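Local coordinates for protein 1-phosphatidylinositol 4,5-bisphosphate phosphodiesterase (Drosophila melanogaster, PDB 6IRB) that belongs to the phospholipase C-beta family, with a very long helix against which a shorter second helix folds back, at residues S61-D64 and I65-D68; A139-S142 and A143-K147. The protein carries 2 engineered substitutions. All coordinates share one frame; numbering follows the deposited sequence.

Interaction 1 of 2, residues S61-D64 and I65-D68; sequences SKDD and IRND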
# COMPACT_ATOMS: atom_id res chain seq x y z
N SER A 61 -37.05 22.46 -18.73
CA SER A 61 -37.02 21.40 -17.73
C SER A 61 -36.39 20.13 -18.29
O SER A 61 -35.75 19.37 -17.55
CB SER A 61 -38.43 21.11 -17.23
OG SER A 61 -38.43 20.01 -16.33
N LYS A 62 -36.57 19.88 -19.59
CA LYS A 62 -35.95 18.73 -20.24
C LYS A 62 -34.43 18.79 -20.17
O LYS A 62 -33.76 17.80 -19.85
CB LYS A 62 -36.40 18.68 -21.70
CG LYS A 62 -35.60 17.74 -22.58
CD LYS A 62 -35.87 18.05 -24.05
CE LYS A 62 -35.56 19.51 -24.36
NZ LYS A 62 -35.42 19.76 -25.83
N ASP A 63 -33.86 19.96 -20.46
CA ASP A 63 -32.42 20.11 -20.40
C ASP A 63 -31.94 20.17 -18.95
O ASP A 63 -30.93 19.56 -18.60
CB ASP A 63 -31.99 21.35 -21.17
CG ASP A 63 -31.83 21.08 -22.65
OD1 ASP A 63 -31.62 22.04 -23.42
OD2 ASP A 63 -31.92 19.90 -23.05
N ASP A 64 -32.65 20.94 -18.13
CA ASP A 64 -32.22 21.14 -16.75
C ASP A 64 -32.04 19.82 -16.00
O ASP A 64 -30.98 19.58 -15.41
CB ASP A 64 -33.25 22.01 -16.04
CG ASP A 64 -33.12 21.95 -14.54
OD1 ASP A 64 -33.88 21.19 -13.91
OD2 ASP A 64 -32.25 22.65 -13.99
N ILE A 65 -33.05 18.95 -16.02
CA ILE A 65 -32.89 17.66 -15.37
C ILE A 65 -31.85 16.81 -16.08
O ILE A 65 -31.11 16.04 -15.44
CB ILE A 65 -34.26 16.96 -15.25
CG1 ILE A 65 -34.97 17.46 -13.99
CG2 ILE A 65 -34.10 15.45 -15.21
CD1 ILE A 65 -36.21 16.67 -13.61
N ARG A 66 -31.74 16.95 -17.41
CA ARG A 66 -30.68 16.26 -18.16
C ARG A 66 -29.30 16.64 -17.64
O ARG A 66 -28.41 15.80 -17.54
CB ARG A 66 -30.79 16.58 -19.64
CG ARG A 66 -29.46 16.52 -20.37
CD ARG A 66 -29.41 17.51 -21.52
NE ARG A 66 -28.89 18.81 -21.10
CZ ARG A 66 -28.58 19.80 -21.94
NH1 ARG A 66 -28.73 19.64 -23.25
NH2 ARG A 66 -28.12 20.95 -21.47
N ASN A 67 -29.10 17.92 -17.34
CA ASN A 67 -27.81 18.36 -16.82
C ASN A 67 -27.48 17.66 -15.51
O ASN A 67 -26.33 17.23 -15.30
CB ASN A 67 -27.82 19.87 -16.66
CG ASN A 67 -27.74 20.57 -17.99
OD1 ASN A 67 -27.90 19.94 -19.04
ND2 ASN A 67 -27.49 21.88 -17.97
N ASP A 68 -28.45 17.56 -14.59
CA ASP A 68 -28.26 16.74 -13.40
C ASP A 68 -27.87 15.31 -13.76
O ASP A 68 -27.01 14.70 -13.10
CB ASP A 68 -29.52 16.74 -12.53
CG ASP A 68 -29.20 16.64 -11.05
OD1 ASP A 68 -29.70 15.69 -10.40
OD2 ASP A 68 -28.44 17.48 -10.54
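The guanidinium of R66 has the carboxylate of D63 stacked over one face and the side-chain amide of N67 at its edge. The two charged planes are only 17° apart, and the acid oxygen sits toward the rim of the guanidinium, with OD2 of D63 3.2 Å from NH1 of R66. Because this oxygen lies well out of the guanidinium plane, no N-H points at it, and the salt bridge is one of charge alone. The N-H groups along the NE side turn instead to the amide: NE of R66 and NH2 of R66 both donate to OD1 of N67, at 2.5 and 2.6 Å. OD1 lies nearly in the guanidinium plane, with both bonds going side-on to this one oxygen, which is consistent with the amide helping to orient the guanidinium alongside D63. The R66 chain reaches there by leaving with CG opposite the backbone N and then bending at chi2 and again, more sharply, at chi3 (90°), back alongside D63. The setting is two successive turns within helix 18-150, where residues three apart, such as D63 and R66, emerge near one another on the same flank. Backbone bonds of the i to i+4 pattern hold the helix, N67 N to D63 O at 2.8 Å among them, while D68 N to D64 O is weak. OD1 of N67 and O of D63 are both acceptors and do not bond to each other.

Interaction 2 of 2, residues A139-S142 and A143-K147; sequences AKMS and ADTAK
K140 and D144, one turn apart, meet through carbon and charge with no direct ion pair. The carboxylate of D144 lies against the lysine's methylenes: CE of K140 is 3.2 Å from OD1 of D144, and CG of K140 is 3.5 Å from OD2 of D144. A bend at chi2 (97°) carries the lysine chain across the acid at an angle, but NZ of K140 stays 4.2 Å from OD1 of D144, beyond a salt bridge, so any electrostatic benefit is likely to be modest.

Polar contacts centre on the hydroxyl of T145. Its OG1 stands between the backbone N and the carbonyl carbon (chi1 53°), which turns it back toward the preceding turn, 2.9 Å from O of S142 and 3.0 Å from O of M141. Both carbonyls compete for one proton, and which of them receives it is not settled. The main chain adds regular helical bonds, among them D144 N to K140 O at 2.8 Å and A146 N to S142 O at 3.0 Å.

Apolar packing involves the other branch of the threonine: CG2 of T145 rests 3.7 Å from CG of M141, a selenomethionine in the crystal, where the two side chains cross. The same two residues look to the partner helix 157-210, M141 touching R174 and F175, and T145 touching N171. Residues later in helix 18-150 thus meet residues earlier in its partner, the antiparallel order of a helical hairpin, here close to the bend that joins its two arms.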
# COMPACT_ATOMS: atom_id res chain seq x y z
N ALA A 139 59.66 -27.30 21.33
CA ALA A 139 61.03 -27.00 20.96
C ALA A 139 61.81 -26.47 22.16
O ALA A 139 62.94 -26.91 22.42
CB ALA A 139 61.05 -25.99 19.82
N LYS A 140 61.21 -25.56 22.94
CA LYS A 140 61.97 -24.93 24.02
C LYS A 140 62.43 -25.94 25.04
O LYS A 140 63.58 -25.88 25.51
CB LYS A 140 61.15 -23.85 24.72
CG LYS A 140 61.88 -23.32 25.95
CD LYS A 140 62.63 -22.04 25.63
CE LYS A 140 63.74 -21.78 26.62
NZ LYS A 140 64.50 -20.54 26.28
N MSE A 141 61.56 -26.86 25.42
CA MSE A 141 62.01 -27.93 26.28
C MSE A 141 63.18 -28.68 25.68
O MSE A 141 64.11 -29.03 26.40
CB MSE A 141 60.89 -28.86 26.62
CG MSE A 141 61.27 -29.71 27.79
SE MSE A 141 59.87 -30.93 28.22
CE MSE A 141 58.74 -30.66 26.66
N SER A 142 63.11 -28.98 24.39
CA SER A 142 64.14 -29.82 23.79
C SER A 142 65.52 -29.22 24.02
O SER A 142 66.47 -29.93 24.39
CB SER A 142 63.89 -30.01 22.29
OG SER A 142 65.12 -30.12 21.60
N ALA A 143 65.66 -27.92 23.77
CA ALA A 143 66.82 -27.19 24.27
C ALA A 143 66.98 -27.37 25.77
O ALA A 143 68.02 -27.84 26.25
CB ALA A 143 66.69 -25.71 23.92
N ASP A 144 65.93 -27.03 26.53
CA ASP A 144 66.00 -27.03 27.99
C ASP A 144 66.41 -28.39 28.55
O ASP A 144 67.11 -28.47 29.57
CB ASP A 144 64.68 -26.54 28.55
CG ASP A 144 64.47 -25.06 28.29
OD1 ASP A 144 65.30 -24.47 27.56
OD2 ASP A 144 63.47 -24.49 28.78
N THR A 145 65.95 -29.47 27.93
CA THR A 145 66.44 -30.78 28.36
C THR A 145 67.90 -30.94 27.97
O THR A 145 68.72 -31.42 28.77
CB THR A 145 65.55 -31.91 27.81
OG1 THR A 145 65.40 -31.78 26.39
CG2 THR A 145 64.18 -31.88 28.48
N ALA A 146 68.25 -30.56 26.74
CA ALA A 146 69.61 -30.72 26.23
C ALA A 146 70.60 -29.88 27.03
O ALA A 146 71.67 -30.37 27.42
CB ALA A 146 69.66 -30.34 24.75
N LYS A 147 70.29 -28.60 27.23
CA LYS A 147 71.21 -27.73 27.97
C LYS A 147 71.45 -28.26 29.38
O LYS A 147 72.57 -28.19 29.89
CB LYS A 147 70.66 -26.30 28.03
CG LYS A 147 71.56 -25.33 28.80
CD LYS A 147 70.75 -24.29 29.57
CE LYS A 147 71.55 -23.03 29.86
NZ LYS A 147 72.96 -23.36 30.25

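In the fold
Both interactions are i to i+3 and i to i+4 contacts on helix 18-150, which shows how one regular backbone can support different side-chain solutions. They are far apart: their centres are about 117 Å from each other and their nearest atoms about 102 Å, with no touch between them. Interaction 1 comes first along the chain, its centre about 41 Å from the centre of the chain; interaction 2 lies on the opposite side, about 76 Å from that centre. Residues 61-68 link their side chains mainly by a charge contact and hydrogen bonds to a side-chain amide on the helix surface, whereas residues 139-147 also turn side chains toward helix 157-210.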